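Local coordinates for protein Pre-mRNA splicing factor PRP8 (Cyanidioschyzon merolae, PDB 6NQI) that serves as a core splicing factor, of which this chain is the RNase H-like domain, and probably binds spliceosomal snRNAs and intronic pre-mRNA, at residues 15-20 with 83-88. Sequence-based numbering, arbitrary orientation.
With BME (beta-mercaptoethanol), chain C.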
loop_
_atom_site.group_PDB
_atom_site.type_symbol
_atom_site.label_atom_id
_atom_site.label_comp_id
_atom_site.label_asym_id
_atom_site.label_seq_id
_atom_site.Cartn_x
_atom_site.Cartn_y
_atom_site.Cartn_z
ATOM N N ASP A 15 1.010 4.826 -2.080
ATOM C CA ASP A 15 2.285 4.726 -2.790
ATOM C C ASP A 15 1.985 4.314 -4.226
ATOM O O ASP A 15 1.489 3.206 -4.470
ATOM C CB ASP A 15 3.215 3.725 -2.088
ATOM C CG ASP A 15 4.656 3.783 -2.585
ATOM O OD1 ASP A 15 4.919 4.305 -3.685
ATOM O OD2 ASP A 15 5.560 3.312 -1.854
ATOM N N ASP A 16 2.267 5.201 -5.174
ATOM C CA ASP A 16 2.020 4.900 -6.576
ATOM C C ASP A 16 3.306 4.804 -7.383
ATOM O O ASP A 16 3.250 4.699 -8.604
ATOM C CB ASP A 16 1.055 5.934 -7.179
ATOM C CG ASP A 16 1.680 7.308 -7.342
ATOM O OD1 ASP A 16 2.739 7.578 -6.725
ATOM O OD2 ASP A 16 1.079 8.135 -8.071
ATOM N N ARG A 17 4.455 4.765 -6.719
ATOM C CA ARG A 17 5.752 4.750 -7.382
ATOM C C ARG A 17 5.963 3.544 -8.307
ATOM O O ARG A 17 6.968 3.507 -9.032
ATOM C CB ARG A 17 6.843 4.810 -6.323
ATOM C CG ARG A 17 6.925 6.149 -5.675
ATOM C CD ARG A 17 7.947 6.173 -4.576
ATOM N NE ARG A 17 7.482 5.502 -3.366
ATOM C CZ ARG A 17 8.158 5.538 -2.219
ATOM N NH1 ARG A 17 9.303 6.216 -2.168
ATOM N NH2 ARG A 17 7.690 4.923 -1.130
ATOM N N THR A 18 5.064 2.562 -8.286
ATOM C CA THR A 18 5.053 1.444 -9.220
ATOM C C THR A 18 3.781 1.457 -10.063
ATOM O O THR A 18 3.218 0.412 -10.406
ATOM C CB THR A 18 5.179 0.111 -8.482
ATOM O OG1 THR A 18 4.077 -0.045 -7.575
ATOM C CG2 THR A 18 6.501 0.020 -7.749
ATOM N N ALA A 19 3.328 2.640 -10.458
ATOM C CA ALA A 19 2.148 2.655 -11.303
ATOM C C ALA A 19 2.526 2.382 -12.758
ATOM O O ALA A 19 1.749 1.760 -13.492
ATOM C CB ALA A 19 1.416 3.989 -11.154
ATOM N N TYR A 20 3.695 2.842 -13.182
ATOM C CA TYR A 20 4.284 2.466 -14.455
ATOM C C TYR A 20 5.479 1.560 -14.209
ATOM O O TYR A 20 6.452 1.976 -13.576
ATOM C CB TYR A 20 4.710 3.681 -15.280
ATOM C CG TYR A 20 5.513 3.286 -16.495
ATOM C CD1 TYR A 20 4.895 2.742 -17.623
ATOM C CD2 TYR A 20 6.885 3.457 -16.519
ATOM C CE1 TYR A 20 5.629 2.371 -18.737
ATOM C CE2 TYR A 20 7.622 3.097 -17.623
ATOM C CZ TYR A 20 6.997 2.554 -18.732
ATOM O OH TYR A 20 7.766 2.192 -19.824
ATOM N N VAL A 83 -1.671 9.912 3.629
ATOM C CA VAL A 83 -0.250 10.219 3.469
ATOM C C VAL A 83 0.183 9.718 2.097
ATOM O O VAL A 83 0.113 8.511 1.827
ATOM C CB VAL A 83 0.610 9.584 4.581
ATOM C CG1 VAL A 83 2.051 10.101 4.520
ATOM C CG2 VAL A 83 -0.008 9.773 5.958
ATOM N N LEU A 84 0.645 10.628 1.244
ATOM C CA LEU A 84 1.074 10.309 -0.110
ATOM C C LEU A 84 2.580 10.138 -0.158
ATOM O O LEU A 84 3.329 10.921 0.437
ATOM C CB LEU A 84 0.670 11.401 -1.101
ATOM C CG LEU A 84 -0.806 11.764 -1.137
ATOM C CD1 LEU A 84 -1.055 12.944 -2.059
ATOM C CD2 LEU A 84 -1.598 10.545 -1.579
ATOM N N ALA A 85 3.015 9.091 -0.855
ATOM C CA ALA A 85 4.444 8.868 -0.996
ATOM C C ALA A 85 5.069 9.892 -1.930
ATOM O O ALA A 85 6.223 10.282 -1.733
ATOM C CB ALA A 85 4.714 7.445 -1.481
ATOM N N GLN A 86 4.340 10.329 -2.961
ATOM C CA GLN A 86 4.852 11.303 -3.922
ATOM C C GLN A 86 4.060 12.605 -3.847
ATOM O O GLN A 86 2.829 12.607 -3.970
ATOM C CB GLN A 86 4.835 10.737 -5.345
ATOM C CG GLN A 86 6.058 9.874 -5.640
ATOM C CD GLN A 86 6.090 9.322 -7.065
ATOM O OE1 GLN A 86 5.047 9.039 -7.658
ATOM N NE2 GLN A 86 7.297 9.162 -7.613
ATOM N N THR A 87 4.778 13.717 -3.694
ATOM C CA THR A 87 4.111 14.986 -3.449
ATOM C C THR A 87 3.411 15.500 -4.696
ATOM O O THR A 87 2.524 16.359 -4.590
ATOM C CB THR A 87 5.125 16.006 -2.916
ATOM O OG1 THR A 87 4.444 17.177 -2.441
ATOM C CG2 THR A 87 6.133 16.415 -3.997
ATOM N N ALA A 88 3.756 14.953 -5.869
ATOM C CA ALA A 88 3.189 15.428 -7.126
ATOM C C ALA A 88 1.688 15.221 -7.184
ATOM O O ALA A 88 0.996 15.972 -7.882
ATOM C CB ALA A 88 3.848 14.725 -8.304
HETATM C C1 BME C . 0.624 8.092 -4.131
HETATM C C2 BME C . 0.099 9.452 -4.549
HETATM O O1 BME C . 2.023 8.230 -4.149
HETATM S S2 BME C . -1.660 9.479 -4.975
#
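Ala85 CB lies over one face of the Arg17 guanidinium, 3.9 Å from NE, while the Asp15 carboxylate meets the same group at its edge, in plane. The grip is side-on: NE donates to Asp15 OD1 and NH2 to Asp15 OD2, each at 2.8 Å, and OD2 is approached from above the carboxylate plane. A bend at chi3 (-76°) sets Arg17 NE facing Asp15. OD1 accepts a second hydrogen bond, from the backbone N of Arg17, on the opposite face of the carboxylate from NE, which closes an Asx turn. Ala85 CB also touches the carboxylate itself, 3.8 Å from Asp15 CG, and so packs against both members of the salt bridge. An alanine in place of Asp15 would probably leave the Arg17 guanidinium without its charge partner and less firmly held over Ala85, and would open the Asx turn. The contact sits where the parallel neighbours 11-21 and 81-84 of the RNase H-like mixed sheet diverge: a type I turn from Asp16 to Ala19 breaks the first, and the second runs out into a loop after Leu84. Here the Gln86 side chain slants across that of Arg17, its CD 3.6 Å from Arg17 CG, and crosses that of Asp16 at about a right angle. Next to Asp16 a beta-mercaptoethanol, probably from the crystallisation liquor, donates a hydrogen bond from its hydroxyl O1 to Asp16 OD1 at 2.8 Å and receives weak bonds from the backbone N of Asp16 and of Gln86. Its sulfur S2 rests 3.6 Å from Leu84 CD2.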